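Local structure of putative histidine protein kinase (Rhodobacter sphaeroides, 3KYJ) at residues A21-Q35 and V92-L106. The protein probably relays chemoreceptor signals to the flagellar motor as a CheA-type histidine kinase, this piece being its phosphotransfer (Hpt) domain. Sequence-based numbering, arbitrary orientation.
Sequences AQALDAMEASLLALQ and VEILLFASDTLRAML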
ATOM      1  N   ALA A  21       4.520 -12.645  -4.116  1.00 21.11           N
ATOM      2  CA  ALA A  21       4.541 -13.468  -5.318  1.00 23.12           C
ATOM      3  C   ALA A  21       3.417 -13.079  -6.273  1.00 21.93           C
ATOM      4  O   ALA A  21       3.625 -13.053  -7.479  1.00 22.58           O
ATOM      5  CB  ALA A  21       4.446 -14.943  -4.967  1.00 26.09           C
ATOM      6  N   GLN A  22       2.230 -12.797  -5.740  1.00 20.57           N
ATOM      7  CA  GLN A  22       1.112 -12.339  -6.577  1.00 22.56           C
ATOM      8  C   GLN A  22       1.443 -11.015  -7.259  1.00 19.70           C
ATOM      9  O   GLN A  22       1.187 -10.839  -8.440  1.00 19.35           O
ATOM     10  CB  GLN A  22      -0.167 -12.200  -5.748  1.00 29.53           C
ATOM     11  CG  GLN A  22      -0.719 -13.529  -5.254  1.00 42.39           C
ATOM     12  CD  GLN A  22      -1.126 -14.464  -6.392  1.00 53.68           C
ATOM     13  OE1 GLN A  22      -1.759 -14.048  -7.369  1.00 56.15           O
ATOM     14  NE2 GLN A  22      -0.765 -15.738  -6.266  1.00 62.92           N
ATOM     15  N   ALA A  23       2.032 -10.083  -6.519  1.00 18.19           N
ATOM     16  CA  ALA A  23       2.366  -8.796  -7.102  1.00 16.35           C
ATOM     17  C   ALA A  23       3.424  -8.953  -8.199  1.00 15.72           C
ATOM     18  O   ALA A  23       3.304  -8.360  -9.274  1.00 16.17           O
ATOM     19  CB  ALA A  23       2.845  -7.845  -6.029  1.00 18.70           C
ATOM     20  N   LEU A  24       4.466  -9.745  -7.936  1.00 17.23           N
ATOM     21  CA  LEU A  24       5.496  -9.939  -8.957  1.00 17.58           C
ATOM     22  C   LEU A  24       4.951 -10.716 -10.163  1.00 18.29           C
ATOM     23  O   LEU A  24       5.359 -10.451 -11.302  1.00 18.31           O
ATOM     24  CB  LEU A  24       6.754 -10.601  -8.383  1.00 18.92           C
ATOM     25  CG  LEU A  24       7.485  -9.744  -7.339  1.00 19.09           C
ATOM     26  CD1 LEU A  24       8.725 -10.482  -6.886  1.00 20.33           C
ATOM     27  CD2 LEU A  24       7.841  -8.378  -7.904  1.00 21.59           C
ATOM     28  N   ASP A  25       4.009 -11.634  -9.939  1.00 18.40           N
ATOM     29  CA  ASP A  25       3.380 -12.328 -11.067  1.00 21.16           C
ATOM     30  C   ASP A  25       2.661 -11.307 -11.958  1.00 19.17           C
ATOM     31  O   ASP A  25       2.705 -11.409 -13.181  1.00 20.37           O
ATOM     32  CB  ASP A  25       2.380 -13.386 -10.593  1.00 24.79           C
ATOM     33  CG  ASP A  25       3.052 -14.668 -10.087  1.00 27.75           C
ATOM     34  OD1 ASP A  25       4.273 -14.859 -10.299  1.00 28.50           O
ATOM     35  OD2 ASP A  25       2.336 -15.485  -9.478  1.00 30.78           O
ATOM     36  N   ALA A  26       1.980 -10.347 -11.334  1.00 18.05           N
ATOM     37  CA  ALA A  26       1.243  -9.326 -12.089  1.00 17.59           C
ATOM     38  C   ALA A  26       2.218  -8.385 -12.812  1.00 16.49           C
ATOM     39  O   ALA A  26       1.981  -7.987 -13.944  1.00 16.91           O
ATOM     40  CB  ALA A  26       0.315  -8.540 -11.157  1.00 18.48           C
ATOM     41  N   MET A  27       3.324  -8.041 -12.148  1.00 16.28           N
ATOM     42  CA  MET A  27       4.347  -7.210 -12.755  1.00 16.35           C
ATOM     43  C   MET A  27       4.919  -7.889 -14.003  1.00 17.45           C
ATOM     44  O   MET A  27       4.948  -7.301 -15.099  1.00 16.70           O
ATOM     45  CB  MET A  27       5.458  -6.923 -11.739  1.00 15.83           C
ATOM     46  CG  MET A  27       6.607  -6.120 -12.305  1.00 16.41           C
ATOM     47  SD  MET A  27       7.929  -5.948 -11.070  1.00 16.03           S
ATOM     48  CE  MET A  27       8.948  -4.737 -11.876  1.00 18.79           C
ATOM     49  N   GLU A  28       5.317  -9.147 -13.852  1.00 18.97           N
ATOM     50  CA  GLU A  28       5.842  -9.897 -14.977  1.00 20.35           C
ATOM     51  C   GLU A  28       4.808 -10.085 -16.086  1.00 19.89           C
ATOM     52  O   GLU A  28       5.136  -9.956 -17.260  1.00 20.96           O
ATOM     53  CB  GLU A  28       6.381 -11.254 -14.527  1.00 24.37           C
ATOM     54  CG  GLU A  28       7.166 -11.928 -15.641  1.00 30.41           C
ATOM     55  CD  GLU A  28       7.592 -13.351 -15.340  1.00 34.62           C
ATOM     56  OE1 GLU A  28       6.926 -14.028 -14.530  1.00 37.58           O
ATOM     57  OE2 GLU A  28       8.582 -13.795 -15.957  1.00 35.26           O
ATOM     58  N   ALA A  29       3.559 -10.383 -15.743  1.00 19.68           N
ATOM     59  CA  ALA A  29       2.542 -10.582 -16.787  1.00 20.85           C
ATOM     60  C   ALA A  29       2.354  -9.328 -17.643  1.00 18.73           C
ATOM     61  O   ALA A  29       2.234  -9.417 -18.879  1.00 19.26           O
ATOM     62  CB  ALA A  29       1.216 -11.000 -16.182  1.00 22.66           C
ATOM     63  N   SER A  30       2.302  -8.160 -16.997  1.00 17.43           N
ATOM     64  CA  SER A  30       2.121  -6.917 -17.747  1.00 18.27           C
ATOM     65  C   SER A  30       3.322  -6.655 -18.673  1.00 17.10           C
ATOM     66  O   SER A  30       3.150  -6.220 -19.821  1.00 17.79           O
ATOM     67  CB  SER A  30       1.936  -5.733 -16.813  1.00 21.37           C
ATOM     68  OG  SER A  30       0.799  -5.918 -15.983  1.00 31.20           O
ATOM     69  N   LEU A  31       4.530  -6.887 -18.169  1.00 17.37           N
ATOM     70  CA  LEU A  31       5.744  -6.636 -18.949  1.00 17.69           C
ATOM     71  C   LEU A  31       5.865  -7.601 -20.129  1.00 19.32           C
ATOM     72  O   LEU A  31       6.224  -7.201 -21.240  1.00 19.66           O
ATOM     73  CB  LEU A  31       6.954  -6.744 -18.033  1.00 18.07           C
ATOM     74  CG  LEU A  31       7.048  -5.617 -16.993  1.00 17.73           C
ATOM     75  CD1 LEU A  31       8.135  -5.936 -15.967  1.00 19.91           C
ATOM     76  CD2 LEU A  31       7.344  -4.289 -17.676  1.00 18.18           C
ATOM     77  N   LEU A  32       5.510  -8.865 -19.906  1.00 19.82           N
ATOM     78  CA  LEU A  32       5.558  -9.849 -20.988  1.00 21.71           C
ATOM     79  C   LEU A  32       4.489  -9.533 -22.031  1.00 21.00           C
ATOM     80  O   LEU A  32       4.727  -9.710 -23.213  1.00 22.39           O
ATOM     81  CB  LEU A  32       5.400 -11.278 -20.456  1.00 23.67           C
ATOM     82  CG  LEU A  32       6.600 -11.803 -19.648  1.00 26.55           C
ATOM     83  CD1 LEU A  32       6.295 -13.150 -19.078  1.00 28.93           C
ATOM     84  CD2 LEU A  32       7.880 -11.850 -20.479  1.00 28.52           C
ATOM     85  N   ALA A  33       3.328  -9.055 -21.601  1.00 19.90           N
ATOM     86  CA  ALA A  33       2.303  -8.630 -22.548  1.00 20.83           C
ATOM     87  C   ALA A  33       2.792  -7.461 -23.405  1.00 20.14           C
ATOM     88  O   ALA A  33       2.563  -7.448 -24.627  1.00 21.55           O
ATOM     89  CB  ALA A  33       0.999  -8.291 -21.806  1.00 21.01           C
ATOM     90  N   LEU A  34       3.511  -6.516 -22.790  1.00 20.14           N
ATOM     91  CA  LEU A  34       4.051  -5.385 -23.528  1.00 21.09           C
ATOM     92  C   LEU A  34       5.112  -5.853 -24.516  1.00 22.69           C
ATOM     93  O   LEU A  34       5.174  -5.409 -25.657  1.00 23.97           O
ATOM     94  CB  LEU A  34       4.616  -4.338 -22.564  1.00 23.17           C
ATOM     95  CG  LEU A  34       3.570  -3.596 -21.734  1.00 22.44           C
ATOM     96  CD1 LEU A  34       4.248  -2.781 -20.643  1.00 25.22           C
ATOM     97  CD2 LEU A  34       2.671  -2.711 -22.616  1.00 26.38           C
ATOM     98  N   GLN A  35       5.936  -6.788 -24.084  1.00 24.29           N
ATOM     99  CA  GLN A  35       6.970  -7.314 -24.946  1.00 27.48           C
ATOM    100  C   GLN A  35       6.367  -8.036 -26.144  1.00 28.08           C
ATOM    101  O   GLN A  35       6.960  -8.055 -27.216  1.00 29.96           O
ATOM    102  CB  GLN A  35       7.855  -8.253 -24.129  1.00 31.44           C
ATOM    103  CG  GLN A  35       9.144  -8.604 -24.763  1.00 33.95           C
ATOM    104  CD  GLN A  35      10.003  -9.399 -23.810  1.00 34.01           C
ATOM    105  OE1 GLN A  35       9.584 -10.439 -23.311  1.00 33.38           O
ATOM    106  NE2 GLN A  35      11.199  -8.901 -23.532  1.00 36.79           N
ATOM    107  N   VAL A  92      10.772  -1.549 -20.771  1.00 19.20           N
ATOM    108  CA  VAL A  92      10.211  -2.875 -20.561  1.00 19.54           C
ATOM    109  C   VAL A  92      11.314  -3.851 -20.162  1.00 20.41           C
ATOM    110  O   VAL A  92      11.167  -4.641 -19.240  1.00 20.93           O
ATOM    111  CB  VAL A  92       9.411  -3.360 -21.793  1.00 20.24           C
ATOM    112  CG1 VAL A  92       9.024  -4.818 -21.639  1.00 22.79           C
ATOM    113  CG2 VAL A  92       8.187  -2.473 -21.986  1.00 21.01           C
ATOM    114  N   GLU A  93      12.449  -3.745 -20.845  1.00 22.16           N
ATOM    115  CA  GLU A  93      13.600  -4.599 -20.598  1.00 25.05           C
ATOM    116  C   GLU A  93      14.161  -4.454 -19.171  1.00 22.10           C
ATOM    117  O   GLU A  93      14.411  -5.444 -18.472  1.00 23.63           O
ATOM    118  CB  GLU A  93      14.693  -4.223 -21.610  1.00 30.39           C
ATOM    119  CG  GLU A  93      16.033  -4.857 -21.420  1.00 40.60           C
ATOM    120  CD  GLU A  93      17.029  -4.358 -22.455  1.00 45.37           C
ATOM    121  OE1 GLU A  93      16.653  -4.245 -23.647  1.00 45.42           O
ATOM    122  OE2 GLU A  93      18.184  -4.076 -22.073  1.00 48.36           O
ATOM    123  N   ILE A  94      14.385  -3.210 -18.774  1.00 21.20           N
ATOM    124  CA  ILE A  94      14.935  -2.904 -17.455  1.00 18.98           C
ATOM    125  C   ILE A  94      13.958  -3.407 -16.379  1.00 19.24           C
ATOM    126  O   ILE A  94      14.368  -3.972 -15.360  1.00 20.58           O
ATOM    127  CB  ILE A  94      15.201  -1.407 -17.276  1.00 20.63           C
ATOM    128  CG1 ILE A  94      16.333  -0.960 -18.215  1.00 25.88           C
ATOM    129  CG2 ILE A  94      15.578  -1.093 -15.831  1.00 24.17           C
ATOM    130  CD1 ILE A  94      16.441   0.541 -18.345  1.00 30.99           C
ATOM    131  N   LEU A  95      12.663  -3.241 -16.609  1.00 18.02           N
ATOM    132  CA  LEU A  95      11.688  -3.663 -15.605  1.00 16.05           C
ATOM    133  C   LEU A  95      11.544  -5.182 -15.543  1.00 16.42           C
ATOM    134  O   LEU A  95      11.257  -5.714 -14.468  1.00 16.13           O
ATOM    135  CB  LEU A  95      10.348  -2.981 -15.805  1.00 16.05           C
ATOM    136  CG  LEU A  95      10.336  -1.471 -15.585  1.00 15.96           C
ATOM    137  CD1 LEU A  95       8.999  -0.843 -15.990  1.00 17.99           C
ATOM    138  CD2 LEU A  95      10.657  -1.161 -14.113  1.00 18.51           C
ATOM    139  N   LEU A  96      11.729  -5.884 -16.666  1.00 18.23           N
ATOM    140  CA  LEU A  96      11.771  -7.342 -16.639  1.00 20.23           C
ATOM    141  C   LEU A  96      12.969  -7.819 -15.788  1.00 19.95           C
ATOM    142  O   LEU A  96      12.833  -8.723 -14.976  1.00 20.58           O
ATOM    143  CB  LEU A  96      11.841  -7.955 -18.046  1.00 22.70           C
ATOM    144  CG  LEU A  96      10.469  -8.117 -18.693  1.00 25.76           C
ATOM    145  CD1 LEU A  96      10.642  -8.477 -20.171  1.00 30.26           C
ATOM    146  CD2 LEU A  96       9.661  -9.171 -17.960  1.00 27.78           C
ATOM    147  N   PHE A  97      14.129  -7.190 -15.973  1.00 20.40           N
ATOM    148  CA  PHE A  97      15.301  -7.468 -15.144  1.00 20.30           C
ATOM    149  C   PHE A  97      14.968  -7.166 -13.678  1.00 19.07           C
ATOM    150  O   PHE A  97      15.274  -7.957 -12.779  1.00 19.52           O
ATOM    151  CB  PHE A  97      16.485  -6.620 -15.664  1.00 22.57           C
ATOM    152  CG  PHE A  97      17.767  -6.754 -14.881  1.00 24.20           C
ATOM    153  CD1 PHE A  97      18.216  -7.977 -14.444  1.00 28.00           C
ATOM    154  CD2 PHE A  97      18.503  -5.633 -14.586  1.00 28.07           C
ATOM    155  CE1 PHE A  97      19.419  -8.080 -13.718  1.00 28.66           C
ATOM    156  CE2 PHE A  97      19.691  -5.730 -13.870  1.00 29.23           C
ATOM    157  CZ  PHE A  97      20.127  -6.947 -13.434  1.00 28.28           C
ATOM    158  N   ALA A  98      14.307  -6.038 -13.437  1.00 17.56           N
ATOM    159  CA  ALA A  98      13.894  -5.700 -12.083  1.00 17.02           C
ATOM    160  C   ALA A  98      12.973  -6.756 -11.492  1.00 17.15           C
ATOM    161  O   ALA A  98      13.113  -7.101 -10.327  1.00 16.71           O
ATOM    162  CB  ALA A  98      13.259  -4.338 -12.021  1.00 18.89           C
ATOM    163  N   SER A  99      12.038  -7.283 -12.279  1.00 17.09           N
ATOM    164  CA  SER A  99      11.094  -8.254 -11.743  1.00 17.91           C
ATOM    165  C   SER A  99      11.849  -9.513 -11.317  1.00 17.50           C
ATOM    166  O   SER A  99      11.561 -10.066 -10.254  1.00 18.32           O
ATOM    167  CB  SER A  99       9.956  -8.551 -12.737  1.00 21.28           C
ATOM    168  OG  SER A  99      10.374  -9.305 -13.842  1.00 25.12           O
ATOM    169  N   ASP A 100      12.836  -9.940 -12.109  1.00 18.71           N
ATOM    170  CA  ASP A 100      13.609 -11.124 -11.739  1.00 21.77           C
ATOM    171  C   ASP A 100      14.425 -10.871 -10.474  1.00 20.84           C
ATOM    172  O   ASP A 100      14.558 -11.758  -9.632  1.00 20.50           O
ATOM    173  CB  ASP A 100      14.539 -11.546 -12.877  1.00 25.43           C
ATOM    174  CG  ASP A 100      13.805 -12.240 -14.007  1.00 31.61           C
ATOM    175  OD1 ASP A 100      12.677 -12.751 -13.788  1.00 32.48           O
ATOM    176  OD2 ASP A 100      14.382 -12.291 -15.109  1.00 33.94           O
ATOM    177  N   THR A 101      14.973  -9.667 -10.369  1.00 19.79           N
ATOM    178  CA  THR A 101      15.784  -9.268  -9.225  1.00 20.53           C
ATOM    179  C   THR A 101      14.919  -9.218  -7.961  1.00 18.93           C
ATOM    180  O   THR A 101      15.286  -9.770  -6.914  1.00 19.25           O
ATOM    181  CB  THR A 101      16.432  -7.901  -9.476  1.00 20.61           C
ATOM    182  OG1 THR A 101      17.309  -7.982 -10.609  1.00 21.20           O
ATOM    183  CG2 THR A 101      17.234  -7.451  -8.239  1.00 22.88           C
ATOM    184  N   LEU A 102      13.753  -8.575  -8.063  1.00 18.08           N
ATOM    185  CA  LEU A 102      12.797  -8.529  -6.953  1.00 16.82           C
ATOM    186  C   LEU A 102      12.332  -9.920  -6.509  1.00 17.32           C
ATOM    187  O   LEU A 102      12.161 -10.159  -5.319  1.00 18.24           O
ATOM    188  CB  LEU A 102      11.612  -7.645  -7.312  1.00 16.20           C
ATOM    189  CG  LEU A 102      11.933  -6.153  -7.469  1.00 15.84           C
ATOM    190  CD1 LEU A 102      10.719  -5.381  -8.015  1.00 17.20           C
ATOM    191  CD2 LEU A 102      12.410  -5.466  -6.187  1.00 17.12           C
ATOM    192  N   ARG A 103      12.178 -10.840  -7.459  0.58 19.09           N
ATOM    193  CA  ARG A 103      11.738 -12.199  -7.152  0.58 21.36           C
ATOM    194  C   ARG A 103      12.791 -12.929  -6.320  0.58 21.59           C
ATOM    195  O   ARG A 103      12.458 -13.666  -5.397  0.58 21.59           O
ATOM    196  CB  ARG A 103      11.459 -12.986  -8.434  0.58 23.93           C
ATOM    197  CG  ARG A 103      11.002 -14.427  -8.201  0.58 27.31           C
ATOM    198  CD  ARG A 103       9.525 -14.516  -7.864  0.58 28.65           C
ATOM    199  NE  ARG A 103       8.691 -14.063  -8.975  0.58 28.89           N
ATOM    200  CZ  ARG A 103       7.369 -14.158  -9.007  0.58 30.44           C
ATOM    201  NH1 ARG A 103       6.718 -14.692  -7.984  0.58 29.91           N
ATOM    202  NH2 ARG A 103       6.704 -13.713 -10.065  0.58 32.85           N
ATOM    203  N   ALA A 104      14.063 -12.739  -6.662  1.00 22.64           N
ATOM    204  CA  ALA A 104      15.145 -13.320  -5.884  1.00 23.43           C
ATOM    205  C   ALA A 104      15.207 -12.677  -4.493  1.00 22.61           C
ATOM    206  O   ALA A 104      15.461 -13.364  -3.482  1.00 25.90           O
ATOM    207  CB  ALA A 104      16.473 -13.151  -6.620  1.00 23.85           C
ATOM    208  N   MET A 105      14.998 -11.366  -4.417  1.00 22.81           N
ATOM    209  CA  MET A 105      15.011 -10.691  -3.122  0.53 22.96           C
ATOM    210  C   MET A 105      13.883 -11.155  -2.248  1.00 22.93           C
ATOM    211  O   MET A 105      14.053 -11.322  -1.044  1.00 25.15           O
ATOM    212  CB  MET A 105      14.847  -9.207  -3.291  0.53 23.47           C
ATOM    213  CG  MET A 105      16.008  -8.553  -3.918  0.53 24.48           C
ATOM    214  SD  MET A 105      15.635  -6.823  -3.994  0.53 23.54           S
ATOM    215  CE  MET A 105      17.227  -6.200  -4.503  0.53 26.30           C
ATOM    216  N   LEU A 106      12.722 -11.365  -2.853  1.00 21.84           N
ATOM    217  CA  LEU A 106      11.555 -11.845  -2.136  1.00 23.74           C
ATOM    218  C   LEU A 106      11.847 -13.221  -1.558  1.00 25.77           C
ATOM    219  O   LEU A 106      11.554 -13.478  -0.394  1.00 27.15           O
ATOM    220  CB  LEU A 106      10.342 -11.928  -3.078  1.00 22.61           C
ATOM    221  CG  LEU A 106       9.049 -12.511  -2.487  1.00 24.43           C
ATOM    222  CD1 LEU A 106       8.538 -11.632  -1.376  1.00 26.58           C
ATOM    223  CD2 LEU A 106       7.982 -12.702  -3.557  1.00 25.60           C
TER
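Helices 10-35 and 89-112 pack antiparallel in the helical bundle of the Hpt domain, and Met27 and Leu96 interlock them as knobs into holes. The axes of the two segments come within 9.7 Å at a crossing angle of -158°. Met27 reaches across fully extended and sits among Leu95, Ala98, Ser99 and Leu102, its SD 3.7 Å from Ser99 CB. Ser99 OG turns back to its own helix and bonds Leu96 O at 2.8 Å. Leu96 fits among Glu28, Leu31, Leu32 and Gln35; its CD2 lies 3.6 Å from Leu31 CB, and its CD1 meets the amide end of Gln35. With an alanine at Leu96, a gap would probably open beside Leu31 CB and the Gln35 amide would lose its contact with CD1. Leu31 CD1 crosses to Leu95 CB at 3.7 Å. At the other end, Arg103 is modelled in two conformers. In one, bends at chi2 and chi3 fold its guanidinium over Leu24 CB, and NH2 makes a salt bridge to Asp25 OD1 at 2.7 Å, on the anti side and tilted out of the carboxylate plane. Leu24 and Met27 also touch helix 40-60, which carries the predicted phosphohistidine, His52. Such antiparallel packing around an apolar core is found in Hpt helical bundles.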